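Local coordinates for oxidoreductase, NAD-binding/iron-sulfur cluster-binding protein (Nitratireductor pacificus pht-3B, PDB 6ZXU), which acts as a catabolic reductive dehalogenase, probably removing halogen from organohalide substrates with a bound cobalamin fed electrons by two [4Fe-4S] clusters, at residues D76-A81 and N168-D173; R86-P91 and G196-D201; G221-P226 and F232-V237; P349-M354 and H477-S482; Y388-D393 and G461-H466. All coordinates share one frame; numbering follows the deposited sequence.

Contact 1: D76-A81 and N168-D173; sequences DVEEYA and NAARTD
Val77 packs its isopropyl group on the Ala170 methyl and the backbone of Arg171. With CG1 anti to its own carbonyl carbon (chi1 -67°), the other methyl swings towards the neighbouring helix: Val77 CG2 meets Ala170 CB at 3.7 Å and Arg171 N at 3.8 Å. Val77 CG1 reaches Arg171 CA at 4.2 Å. Polar atoms are bridged here as well, by a water that donates to Ala170 O over 2.7 Å and, weakly, to Val77 O. One residue on, Glu78 skirts the partly exposed margin with its aliphatic part, CG lying 4.4 Å from Ala170 CB. The pair is a close, nearly parallel packing of helices 74-85 and 168-190; within segments 76-81 and 168-173 the axes come within 8.6 Å, at 28°, and the small Ala170 suits such an approach. Helix 168-190 also lies against the four-stranded antiparallel sheet that includes strand 232-239. Tyr80 packs on Val462 of helix 445-469 and on Met174, farther along helix 168-190. On that helix Arg171 lends the contact chiefly its backbone, because its side chain leaves in the other direction, where NH1 donates to Thr172 OG1 at 2.9 Å. Thr172 OG1 in turn bonds to Asn168 O at 2.7 Å, arriving above the carbonyl plane on the face opposite Thr172 N. Beyond the two segments, the Arg171 guanidinium bonds to the backbone oxygen of Gln149.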
# COMPACT_ATOMS: atom_id res chain seq x y z
N ASP A 76 16.92 7.58 -11.94
CA ASP A 76 16.23 7.39 -10.66
C ASP A 76 15.75 5.96 -10.38
O ASP A 76 15.99 5.43 -9.30
CB ASP A 76 15.06 8.40 -10.62
CG ASP A 76 15.56 9.87 -10.82
OD1 ASP A 76 16.69 10.19 -10.23
OD2 ASP A 76 14.90 10.65 -11.55
N VAL A 77 15.11 5.31 -11.32
CA VAL A 77 14.76 3.90 -11.10
C VAL A 77 15.97 3.05 -11.01
O VAL A 77 15.94 2.04 -10.31
CB VAL A 77 13.74 3.35 -12.11
CG1 VAL A 77 12.42 4.05 -11.90
CG2 VAL A 77 14.16 3.56 -13.57
N GLU A 78 17.03 3.41 -11.74
CA GLU A 78 18.32 2.67 -11.64
C GLU A 78 18.93 2.81 -10.26
O GLU A 78 19.46 1.87 -9.71
CB GLU A 78 19.30 3.15 -12.69
CG GLU A 78 18.93 2.66 -14.08
CD GLU A 78 19.92 3.17 -15.17
OE1 GLU A 78 20.27 2.39 -16.14
OE2 GLU A 78 20.42 4.34 -15.01
N GLU A 79 18.81 3.97 -9.65
CA GLU A 79 19.32 4.12 -8.32
C GLU A 79 18.58 3.30 -7.30
O GLU A 79 19.19 2.73 -6.41
CB GLU A 79 19.27 5.61 -7.92
CG GLU A 79 19.90 5.78 -6.56
CD GLU A 79 19.70 7.18 -5.99
OE1 GLU A 79 18.74 7.89 -6.45
OE2 GLU A 79 20.50 7.55 -5.05
N TYR A 80 17.24 3.22 -7.40
CA TYR A 80 16.50 2.42 -6.40
C TYR A 80 16.74 0.92 -6.65
O TYR A 80 16.81 0.15 -5.71
CB TYR A 80 14.99 2.80 -6.41
CG TYR A 80 14.76 4.08 -5.61
CD1 TYR A 80 14.94 5.31 -6.20
CD2 TYR A 80 14.34 4.04 -4.32
CE1 TYR A 80 14.79 6.50 -5.49
CE2 TYR A 80 14.19 5.23 -3.58
CZ TYR A 80 14.46 6.44 -4.16
OH TYR A 80 14.29 7.65 -3.46
N ALA A 81 16.90 0.52 -7.90
CA ALA A 81 17.29 -0.89 -8.19
C ALA A 81 18.61 -1.24 -7.53
O ALA A 81 18.76 -2.32 -6.97
CB ALA A 81 17.35 -1.09 -9.72
N ASN A 168 10.95 1.61 -19.30
CA ASN A 168 10.08 0.57 -18.78
C ASN A 168 10.80 -0.64 -18.27
O ASN A 168 10.50 -1.17 -17.21
CB ASN A 168 9.05 0.21 -19.84
CG ASN A 168 7.66 0.03 -19.26
OD1 ASN A 168 7.49 -0.41 -18.12
ND2 ASN A 168 6.69 0.40 -20.01
N ALA A 169 11.85 -1.04 -18.95
CA ALA A 169 12.63 -2.19 -18.50
C ALA A 169 13.35 -1.91 -17.23
O ALA A 169 13.40 -2.75 -16.34
CB ALA A 169 13.62 -2.60 -19.57
N ALA A 170 13.87 -0.71 -17.09
CA ALA A 170 14.51 -0.29 -15.80
C ALA A 170 13.51 -0.07 -14.65
O ALA A 170 13.73 -0.50 -13.54
CB ALA A 170 15.31 0.98 -16.02
N ARG A 171 12.38 0.56 -14.95
CA ARG A 171 11.26 0.66 -14.02
C ARG A 171 10.79 -0.73 -13.56
O ARG A 171 10.64 -1.00 -12.38
CB ARG A 171 10.13 1.44 -14.70
CG ARG A 171 8.79 1.54 -13.97
CD ARG A 171 7.91 0.43 -14.49
NE ARG A 171 6.51 0.45 -14.12
CZ ARG A 171 5.78 -0.64 -14.07
NH1 ARG A 171 6.27 -1.81 -14.44
NH2 ARG A 171 4.51 -0.56 -13.74
N THR A 172 10.56 -1.61 -14.50
CA THR A 172 10.10 -2.94 -14.17
C THR A 172 11.21 -3.79 -13.51
O THR A 172 10.94 -4.53 -12.58
CB THR A 172 9.52 -3.57 -15.40
OG1 THR A 172 8.57 -2.67 -16.02
CG2 THR A 172 8.86 -4.88 -15.05
N ASP A 173 12.45 -3.65 -13.95
CA ASP A 173 13.56 -4.25 -13.18
C ASP A 173 13.60 -3.81 -11.73
O ASP A 173 13.86 -4.62 -10.82
CB ASP A 173 14.93 -3.99 -13.84
CG ASP A 173 15.23 -4.92 -15.00
OD1 ASP A 173 14.52 -5.96 -15.20
OD2 ASP A 173 16.16 -4.60 -15.76
O HOH W 1 16.28 -0.16 -12.83

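Contact 2: R86-P91 and G196-D201; sequences RFLDGP and GHFSGD
Leu88 docks the loop after helix 74-85 onto Gly196 by one backbone hydrogen bond and a buried leucine. Strand 194-198 is an outermost strand of the four-stranded antiparallel sheet ordered 121-126, 142-149, 232-239, 194-198. Gly196 N donates to Leu88 O at 2.9 Å in a nearly straight bond (166°), approaching 25° out of the carbonyl plane; the same oxygen also bonds to Arg188 NH1 of helix 168-190. The leucine then runs alongside the strand. Its CB lies 3.5 Å from Gly196 O, and CD2 sits 3.9 Å from Gly196 CA, where any side chain on the glycine would collide with it. The other branch, CD1, also lies near Gly196 O and extends to the edge of the Phe198 ring, 4.0 Å from CD1 of that ring, and to Asp201 CB. An alanine in place of Leu88 would keep the backbone bond but is likely to open a gap between Gly196, the Phe198 edge and Asp201. Phe198 and Asp201 are brought together by a type I turn, which folds the backbone back over the aromatic ring, with Gly200 N 3.4 Å above its plane, offset towards the rim.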
# COMPACT_ATOMS: atom_id res chain seq x y z
N ARG A 86 21.36 -4.57 -2.81
CA ARG A 86 22.08 -4.83 -1.56
C ARG A 86 21.36 -5.82 -0.68
O ARG A 86 21.93 -6.38 0.24
CB ARG A 86 22.28 -3.50 -0.77
CG ARG A 86 22.84 -2.43 -1.71
CD ARG A 86 23.51 -1.21 -1.12
NE ARG A 86 22.80 -0.59 -0.01
CZ ARG A 86 23.10 -0.74 1.29
NH1 ARG A 86 22.39 -0.06 2.21
NH2 ARG A 86 24.09 -1.56 1.68
N PHE A 87 20.08 -6.07 -0.93
CA PHE A 87 19.34 -6.95 -0.03
C PHE A 87 18.87 -8.28 -0.72
O PHE A 87 18.02 -9.00 -0.15
CB PHE A 87 18.13 -6.18 0.56
CG PHE A 87 18.50 -4.82 1.12
CD1 PHE A 87 19.33 -4.76 2.24
CD2 PHE A 87 18.14 -3.67 0.49
CE1 PHE A 87 19.79 -3.55 2.71
CE2 PHE A 87 18.56 -2.46 1.00
CZ PHE A 87 19.37 -2.39 2.10
N LEU A 88 19.42 -8.58 -1.88
CA LEU A 88 19.18 -9.85 -2.56
C LEU A 88 19.84 -11.01 -1.84
O LEU A 88 19.41 -12.17 -1.93
CB LEU A 88 19.68 -9.78 -3.98
CG LEU A 88 19.04 -8.79 -4.87
CD1 LEU A 88 19.75 -8.71 -6.20
CD2 LEU A 88 17.56 -9.05 -5.13
N ASP A 89 20.84 -10.71 -1.01
CA ASP A 89 21.31 -11.73 -0.04
C ASP A 89 21.51 -11.08 1.32
O ASP A 89 21.43 -9.88 1.46
CB ASP A 89 22.63 -12.31 -0.47
CG ASP A 89 22.80 -13.84 -0.06
OD1 ASP A 89 22.12 -14.34 0.94
OD2 ASP A 89 23.66 -14.51 -0.77
N GLY A 90 21.67 -11.90 2.31
CA GLY A 90 21.70 -11.43 3.67
C GLY A 90 21.91 -12.57 4.67
O GLY A 90 21.98 -13.75 4.33
N PRO A 91 21.92 -12.21 5.94
CA PRO A 91 21.95 -13.23 6.98
C PRO A 91 20.74 -14.18 7.01
O PRO A 91 19.57 -13.76 6.77
CB PRO A 91 21.97 -12.41 8.29
CG PRO A 91 21.33 -11.10 7.95
CD PRO A 91 21.68 -10.85 6.48
N GLY A 196 18.14 -13.58 -4.15
CA GLY A 196 17.33 -12.97 -5.17
C GLY A 196 18.16 -12.61 -6.36
O GLY A 196 19.37 -12.37 -6.25
N HIS A 197 17.52 -12.60 -7.50
CA HIS A 197 18.17 -12.32 -8.76
C HIS A 197 17.29 -11.50 -9.63
O HIS A 197 16.05 -11.71 -9.67
CB HIS A 197 18.52 -13.66 -9.52
CG HIS A 197 19.16 -14.71 -8.68
ND1 HIS A 197 20.51 -15.01 -8.73
CD2 HIS A 197 18.64 -15.55 -7.76
CE1 HIS A 197 20.78 -15.99 -7.89
NE2 HIS A 197 19.66 -16.35 -7.30
N PHE A 198 17.87 -10.59 -10.40
CA PHE A 198 17.13 -9.91 -11.44
C PHE A 198 18.16 -9.44 -12.43
O PHE A 198 19.35 -9.73 -12.27
CB PHE A 198 16.28 -8.76 -10.88
CG PHE A 198 17.07 -7.51 -10.57
CD1 PHE A 198 17.95 -7.52 -9.54
CD2 PHE A 198 16.92 -6.36 -11.33
CE1 PHE A 198 18.70 -6.39 -9.28
CE2 PHE A 198 17.62 -5.22 -11.05
CZ PHE A 198 18.57 -5.26 -10.06
N SER A 199 17.72 -8.82 -13.49
CA SER A 199 18.65 -8.49 -14.58
C SER A 199 19.94 -7.76 -14.11
O SER A 199 21.01 -8.02 -14.60
CB SER A 199 17.93 -7.64 -15.57
OG SER A 199 18.85 -7.27 -16.55
N GLY A 200 19.79 -6.80 -13.21
CA GLY A 200 20.86 -6.05 -12.65
C GLY A 200 21.86 -6.80 -11.77
O GLY A 200 22.98 -6.32 -11.62
N ASP A 201 21.50 -7.99 -11.28
CA ASP A 201 22.37 -8.81 -10.47
C ASP A 201 21.78 -10.19 -10.41
O ASP A 201 20.89 -10.48 -9.60
CB ASP A 201 22.49 -8.23 -9.04
CG ASP A 201 23.55 -8.95 -8.16
OD1 ASP A 201 23.53 -10.18 -8.04
OD2 ASP A 201 24.44 -8.26 -7.57

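Contact 3: G221-P226 and F232-V237; sequences GVLVAP and FRLGVV
Leu223 meets two residues of strand 232-239 in succession, Phe232 with its base and Leu234 with its tip. Its CB lies 3.7 Å from Phe232 CZ, the far end of the aromatic ring. With CG beside the backbone N (chi1 -67°) and an extended second torsion, the chain passes the ring and carries one methyl onward, so that Leu223 CD1 reaches Leu234 CD1 at 3.8 Å; the two leucines cross at about a right angle. Ala225, two residues along and turned the same way, takes the neighbouring part of the ring: its CB is 3.6 Å from Phe232 CE1. The phenyl group thus spans from Leu223 to Ala225, past the intervening Val224 backbone. Were Phe232 replaced by alanine, Leu223 CB and Ala225 CB would probably lose their shared partner and a gap would open between the strands. The axes of 222-224 and 232-237 run nearly perpendicular (95°) and approach no closer than 9.1 Å, so the two do not pair. Strand 222-224 belongs instead to a small antiparallel sheet with 217-219, while 232-239 is an inner strand of the larger four-stranded sheet; helix 206-212 adds Ala207 and Val211 against Leu223, and Ala210 against Leu234. No hydrogen bond joins the two segments, and the contacts are carried by carbon, which implies that shape and burial of apolar surface, rather than any directional bond, hold the small sheet to the end of the large one.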
# COMPACT_ATOMS: atom_id res chain seq x y z
N GLY A 221 13.75 -15.69 -30.40
CA GLY A 221 14.75 -15.44 -29.36
C GLY A 221 14.37 -14.51 -28.23
O GLY A 221 15.25 -14.08 -27.48
N VAL A 222 13.08 -14.14 -28.15
CA VAL A 222 12.58 -13.21 -27.11
C VAL A 222 11.48 -13.94 -26.36
O VAL A 222 10.67 -14.62 -26.97
CB VAL A 222 12.02 -11.90 -27.70
CG1 VAL A 222 11.71 -10.91 -26.62
CG2 VAL A 222 13.01 -11.24 -28.64
N LEU A 223 11.48 -13.81 -25.05
CA LEU A 223 10.42 -14.36 -24.22
C LEU A 223 9.10 -13.66 -24.44
O LEU A 223 9.05 -12.47 -24.66
CB LEU A 223 10.77 -14.22 -22.76
CG LEU A 223 11.93 -15.04 -22.23
CD1 LEU A 223 12.08 -14.68 -20.78
CD2 LEU A 223 11.69 -16.53 -22.42
N VAL A 224 8.04 -14.47 -24.48
CA VAL A 224 6.66 -14.03 -24.67
C VAL A 224 5.81 -14.70 -23.61
O VAL A 224 5.82 -15.91 -23.47
CB VAL A 224 6.11 -14.36 -26.08
CG1 VAL A 224 4.65 -13.95 -26.16
CG2 VAL A 224 6.85 -13.60 -27.18
N ALA A 225 5.14 -13.94 -22.77
CA ALA A 225 4.32 -14.53 -21.69
C ALA A 225 2.89 -14.39 -22.03
O ALA A 225 2.48 -13.32 -22.49
CB ALA A 225 4.61 -13.84 -20.36
N PRO A 226 2.10 -15.46 -21.87
CA PRO A 226 0.65 -15.30 -22.02
C PRO A 226 0.15 -14.17 -21.08
O PRO A 226 0.65 -14.02 -19.97
CB PRO A 226 0.08 -16.67 -21.55
CG PRO A 226 1.12 -17.21 -20.65
CD PRO A 226 2.43 -16.76 -21.27
N PHE A 232 7.42 -7.48 -20.09
CA PHE A 232 7.61 -7.82 -18.72
C PHE A 232 9.14 -7.96 -18.44
O PHE A 232 9.93 -8.02 -19.37
CB PHE A 232 6.89 -9.13 -18.36
CG PHE A 232 7.42 -10.32 -19.11
CD1 PHE A 232 6.94 -10.62 -20.36
CD2 PHE A 232 8.45 -11.07 -18.60
CE1 PHE A 232 7.45 -11.70 -21.07
CE2 PHE A 232 8.95 -12.17 -19.31
CZ PHE A 232 8.45 -12.48 -20.52
N ARG A 233 9.49 -8.02 -17.15
CA ARG A 233 10.79 -8.36 -16.68
C ARG A 233 10.68 -9.38 -15.61
O ARG A 233 9.59 -9.58 -15.05
CB ARG A 233 11.58 -7.11 -16.19
CG ARG A 233 11.64 -6.01 -17.21
CD ARG A 233 12.54 -6.30 -18.42
NE ARG A 233 13.93 -6.27 -18.00
CZ ARG A 233 14.99 -6.34 -18.81
NH1 ARG A 233 14.88 -6.43 -20.11
NH2 ARG A 233 16.18 -6.25 -18.27
N LEU A 234 11.81 -10.07 -15.33
CA LEU A 234 11.86 -11.22 -14.41
C LEU A 234 12.65 -11.01 -13.14
O LEU A 234 13.62 -10.28 -13.14
CB LEU A 234 12.50 -12.42 -15.10
CG LEU A 234 11.79 -12.90 -16.35
CD1 LEU A 234 12.73 -13.83 -17.15
CD2 LEU A 234 10.51 -13.63 -15.95
N GLY A 235 12.19 -11.64 -12.06
CA GLY A 235 12.95 -11.80 -10.85
C GLY A 235 12.89 -13.29 -10.48
O GLY A 235 11.97 -14.00 -10.86
N VAL A 236 13.89 -13.74 -9.74
CA VAL A 236 14.04 -15.14 -9.28
C VAL A 236 14.53 -15.14 -7.85
O VAL A 236 15.34 -14.30 -7.44
CB VAL A 236 15.02 -15.93 -10.16
CG1 VAL A 236 15.27 -17.29 -9.57
CG2 VAL A 236 14.51 -16.01 -11.60
N VAL A 237 13.99 -16.03 -7.07
CA VAL A 237 14.58 -16.36 -5.79
C VAL A 237 15.02 -17.85 -5.86
O VAL A 237 14.19 -18.75 -6.05
CB VAL A 237 13.59 -16.17 -4.64
CG1 VAL A 237 14.20 -16.60 -3.33
CG2 VAL A 237 13.13 -14.70 -4.57

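Contact 4: P349-M354 and H477-S482; sequences PLIQNM and HSNAHS
Ile351 and Asn479 meet by van der Waals contact, crossing at about a right angle. The branch methyl does the touching: Ile351 CG2 lies anti to the backbone N and comes 3.7 Å from Asn479 OD1 and 4.1 Å from Asn479 ND2; the methyl thus meets the polar end of the amide, with no hydrogen bond. Asn479 reaches it because its chi1 of 68° sets CG between its backbone N and carbonyl carbon. The same isoleucine methyl has a looser apolar neighbour in Ala480 CB, at 4.3 Å. Met450 and Met454 of helix 445-469 add further packing to Ile351. Hydrogen bonds do not cross between the segments but shape each of them. In the helix, Asn353 ND2 donates to Pro349 O at 2.8 Å, and this oxygen also receives Asn353 N. In the loop, Ser478 OG accepts from His481 N at 3.1 Å, an ST motif that draws the backbone round behind Asn479 and Ala480. Ser482 OG closes the same turn with a bond of 2.7 Å to Ser478 O, whose donor stands above the carbonyl plane. Ser482 OG is also hydrogen-bonded to His486 NE2, and His486 is a cobalamin-binding residue. Ser482 itself touches the cobalamin, and the Asn479 side chain lies about 6 Å from it, so helix 342-354 packs, through Ile351, against a loop that forms part of the wall of the B12 pocket.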
# COMPACT_ATOMS: atom_id res chain seq x y z
N PRO A 349 14.64 -3.84 5.69
CA PRO A 349 15.87 -3.20 5.16
C PRO A 349 15.60 -2.23 4.00
O PRO A 349 16.23 -1.18 3.91
CB PRO A 349 16.70 -4.40 4.63
CG PRO A 349 16.18 -5.59 5.39
CD PRO A 349 14.74 -5.31 5.66
N LEU A 350 14.63 -2.57 3.14
CA LEU A 350 14.31 -1.68 2.03
C LEU A 350 13.69 -0.39 2.56
O LEU A 350 14.10 0.71 2.19
CB LEU A 350 13.35 -2.34 1.05
CG LEU A 350 13.88 -3.44 0.12
CD1 LEU A 350 14.23 -4.66 0.91
CD2 LEU A 350 12.85 -3.80 -1.00
N ILE A 351 12.78 -0.52 3.50
CA ILE A 351 12.10 0.61 4.10
C ILE A 351 13.13 1.53 4.79
O ILE A 351 13.14 2.73 4.58
CB ILE A 351 11.01 0.12 5.11
CG1 ILE A 351 9.83 -0.46 4.39
CG2 ILE A 351 10.56 1.29 5.97
CD1 ILE A 351 8.85 -1.16 5.31
N GLN A 352 13.97 0.98 5.63
CA GLN A 352 14.91 1.83 6.38
C GLN A 352 15.94 2.51 5.50
O GLN A 352 16.32 3.65 5.73
CB GLN A 352 15.58 1.05 7.48
CG GLN A 352 14.69 0.68 8.62
CD GLN A 352 15.41 -0.32 9.58
OE1 GLN A 352 16.40 -1.01 9.21
NE2 GLN A 352 14.90 -0.40 10.83
N ASN A 353 16.42 1.84 4.50
CA ASN A 353 17.44 2.38 3.65
C ASN A 353 16.99 3.25 2.55
O ASN A 353 17.81 3.77 1.81
CB ASN A 353 18.33 1.27 3.16
CG ASN A 353 19.18 0.70 4.31
OD1 ASN A 353 20.19 1.30 4.70
ND2 ASN A 353 18.73 -0.41 4.90
N MET A 354 15.68 3.38 2.35
CA MET A 354 15.17 4.41 1.45
C MET A 354 15.16 5.79 2.11
O MET A 354 15.12 6.81 1.41
CB MET A 354 13.77 4.05 0.93
CG MET A 354 13.78 3.02 -0.20
SD MET A 354 12.15 2.74 -0.95
CE MET A 354 11.26 1.87 0.36
N HIS A 477 7.83 11.78 2.06
CA HIS A 477 7.43 11.69 3.45
C HIS A 477 6.81 10.33 3.73
O HIS A 477 5.65 10.08 3.40
CB HIS A 477 6.44 12.83 3.70
CG HIS A 477 7.01 14.19 3.42
ND1 HIS A 477 7.77 14.88 4.31
CD2 HIS A 477 6.89 14.97 2.34
CE1 HIS A 477 8.09 16.05 3.80
NE2 HIS A 477 7.55 16.13 2.62
N SER A 478 7.61 9.45 4.30
CA SER A 478 7.32 8.04 4.47
C SER A 478 6.91 7.69 5.89
O SER A 478 6.93 8.52 6.78
CB SER A 478 8.55 7.22 4.05
OG SER A 478 9.59 7.44 5.01
N ASN A 479 6.54 6.44 6.11
CA ASN A 479 6.23 5.97 7.46
C ASN A 479 7.48 6.13 8.36
O ASN A 479 7.36 6.39 9.52
CB ASN A 479 5.80 4.49 7.46
CG ASN A 479 6.96 3.51 7.09
OD1 ASN A 479 7.58 3.56 5.94
ND2 ASN A 479 7.23 2.58 8.01
N ALA A 480 8.66 5.93 7.77
CA ALA A 480 9.93 5.98 8.50
C ALA A 480 10.38 7.40 8.79
O ALA A 480 11.06 7.64 9.78
CB ALA A 480 10.99 5.23 7.76
N HIS A 481 9.93 8.34 7.98
CA HIS A 481 10.28 9.73 8.20
C HIS A 481 9.41 10.65 7.40
O HIS A 481 9.56 10.75 6.18
CB HIS A 481 11.75 9.94 7.83
CG HIS A 481 12.28 11.27 8.26
ND1 HIS A 481 11.94 12.46 7.64
CD2 HIS A 481 13.09 11.60 9.28
CE1 HIS A 481 12.54 13.45 8.25
NE2 HIS A 481 13.24 12.95 9.26
N SER A 482 8.47 11.29 8.07
CA SER A 482 7.65 12.34 7.45
C SER A 482 7.83 13.62 8.21
O SER A 482 7.86 13.63 9.46
CB SER A 482 6.14 12.01 7.50
OG SER A 482 5.78 10.96 6.64

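Contact 5: Y388-D393 and G461-H466; sequences YYLGAD and GVMAAH
Leu390 extends towards Val462 and Met463 with CG beside its backbone N (chi1 -65°) and a second torsion near 167°, which sends CD1 outwards as the leading atom. Met463 comes to meet it with CG likewise anti to the carbonyl carbon, and a bend at the last torsion (78°) turns its terminal methyl aside. The closest approach between the segments is therefore carbon to carbon, Leu390 CD1 to Met463 CG at 3.5 Å, with Met463 SD farther off at 4.2 Å. These two side chains slide past each other in opposite directions. Against Val462 the approach is slanted, and a single branch takes part: Val462 CG1 lies 3.8 Å from Leu390 CD1. One leucine methyl therefore fills the angle between two successive residues of helix 445-469, in a buried and wholly apolar contact. The two segments' backbones stay apart, Leu390 CA being 8.7 Å from Val462 CA. Met463 continues onto Met426 and Phe519 of strands 422-429 and 514-521, while Val462 also packs on Val77 of helix 74-85. At the end of helix 376-390, Leu390 O bonds to Arg175 of helix 168-190. Immediately after Leu390 the chain breaks off helical geometry at Gly391, with positive phi and bonds back into the last turn: the leucine is the last hydrophobic side chain of a helix ended by a Schellman motif.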
# COMPACT_ATOMS: atom_id res chain seq x y z
N TYR A 388 0.95 6.76 -11.76
CA TYR A 388 0.21 5.56 -12.21
C TYR A 388 1.13 4.57 -12.90
O TYR A 388 1.15 3.38 -12.58
CB TYR A 388 -0.99 5.93 -13.06
CG TYR A 388 -2.04 6.69 -12.26
CD1 TYR A 388 -2.65 6.11 -11.13
CD2 TYR A 388 -2.45 7.93 -12.63
CE1 TYR A 388 -3.58 6.80 -10.40
CE2 TYR A 388 -3.43 8.64 -11.90
CZ TYR A 388 -3.97 8.08 -10.79
OH TYR A 388 -4.94 8.74 -10.04
N TYR A 389 2.08 5.09 -13.66
CA TYR A 389 3.11 4.29 -14.28
C TYR A 389 3.93 3.50 -13.31
O TYR A 389 4.33 2.36 -13.58
CB TYR A 389 4.05 5.21 -15.11
CG TYR A 389 5.26 4.57 -15.68
CD1 TYR A 389 5.19 3.58 -16.69
CD2 TYR A 389 6.51 4.96 -15.27
CE1 TYR A 389 6.36 3.04 -17.27
CE2 TYR A 389 7.66 4.45 -15.86
CZ TYR A 389 7.55 3.47 -16.86
OH TYR A 389 8.71 2.99 -17.38
N LEU A 390 4.25 4.12 -12.19
CA LEU A 390 5.10 3.51 -11.20
C LEU A 390 4.34 2.62 -10.27
O LEU A 390 4.93 1.85 -9.52
CB LEU A 390 5.86 4.60 -10.39
CG LEU A 390 6.86 5.46 -11.16
CD1 LEU A 390 7.28 6.65 -10.34
CD2 LEU A 390 8.07 4.58 -11.46
N GLY A 391 3.03 2.70 -10.27
CA GLY A 391 2.19 1.74 -9.49
C GLY A 391 1.23 2.31 -8.47
O GLY A 391 0.68 1.57 -7.67
N ALA A 392 1.06 3.64 -8.43
CA ALA A 392 0.07 4.20 -7.50
C ALA A 392 -1.34 3.78 -7.88
O ALA A 392 -1.65 3.59 -9.03
CB ALA A 392 0.20 5.72 -7.46
N ASP A 393 -2.22 3.64 -6.90
CA ASP A 393 -3.65 3.45 -7.12
C ASP A 393 -4.48 4.74 -7.29
O ASP A 393 -5.38 4.77 -8.07
CB ASP A 393 -4.24 2.56 -6.02
CG ASP A 393 -3.58 1.09 -6.04
OD1 ASP A 393 -3.61 0.46 -7.14
OD2 ASP A 393 -2.93 0.64 -5.05
N GLY A 461 9.80 8.20 -3.76
CA GLY A 461 11.23 8.46 -3.80
C GLY A 461 11.68 8.71 -5.20
O GLY A 461 12.42 9.63 -5.48
N VAL A 462 11.21 7.87 -6.13
CA VAL A 462 11.54 8.02 -7.55
C VAL A 462 10.97 9.33 -8.09
O VAL A 462 11.65 10.07 -8.79
CB VAL A 462 11.01 6.80 -8.36
CG1 VAL A 462 11.04 7.12 -9.81
CG2 VAL A 462 11.89 5.61 -8.12
N MET A 463 9.73 9.64 -7.76
CA MET A 463 9.07 10.83 -8.28
C MET A 463 9.72 12.11 -7.79
O MET A 463 9.94 13.03 -8.57
CB MET A 463 7.59 10.81 -7.95
CG MET A 463 6.84 9.76 -8.79
SD MET A 463 5.13 9.59 -8.28
CE MET A 463 4.39 11.03 -9.04
N ALA A 464 10.00 12.20 -6.52
CA ALA A 464 10.69 13.33 -5.96
C ALA A 464 12.09 13.48 -6.57
O ALA A 464 12.52 14.60 -6.85
CB ALA A 464 10.76 13.21 -4.47
N ALA A 465 12.78 12.37 -6.82
CA ALA A 465 14.12 12.43 -7.48
C ALA A 465 14.02 12.98 -8.86
O ALA A 465 14.87 13.79 -9.28
CB ALA A 465 14.77 11.07 -7.53
N HIS A 466 12.93 12.71 -9.57
CA HIS A 466 12.74 13.27 -10.88
C HIS A 466 12.47 14.73 -10.85
O HIS A 466 12.98 15.50 -11.66
CB HIS A 466 11.63 12.52 -11.68
CG HIS A 466 11.59 12.90 -13.13
ND1 HIS A 466 12.66 12.71 -13.98
CD2 HIS A 466 10.61 13.43 -13.87
CE1 HIS A 466 12.34 13.16 -15.18
NE2 HIS A 466 11.10 13.61 -15.14

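Contacts 1, 2 and 3 share the region of helix 168-190 and the four-stranded sheet it packs on. Asp173 OD1 and Arg233 NE form a 2.9 Å salt bridge between contacts 1 and 3, and His197 N probably bonds to Val236 O at 2.8 Å, tying contact 2 to contact 3. Contact 5, with its centre 11 Å from that of contact 1, packs directly on both helices of contact 1, on the side of the second sheet, which repeats the first one's strand order; Arg171 NH2 probably bonds to Tyr389 O at 2.9 Å. Contact 4 is alone in reaching the cobalamin pocket. It is connected back to contact 2 by Phe87, packed on Pro349, Leu350 and Asn353, and to contact 1 by Tyr80 against Met354.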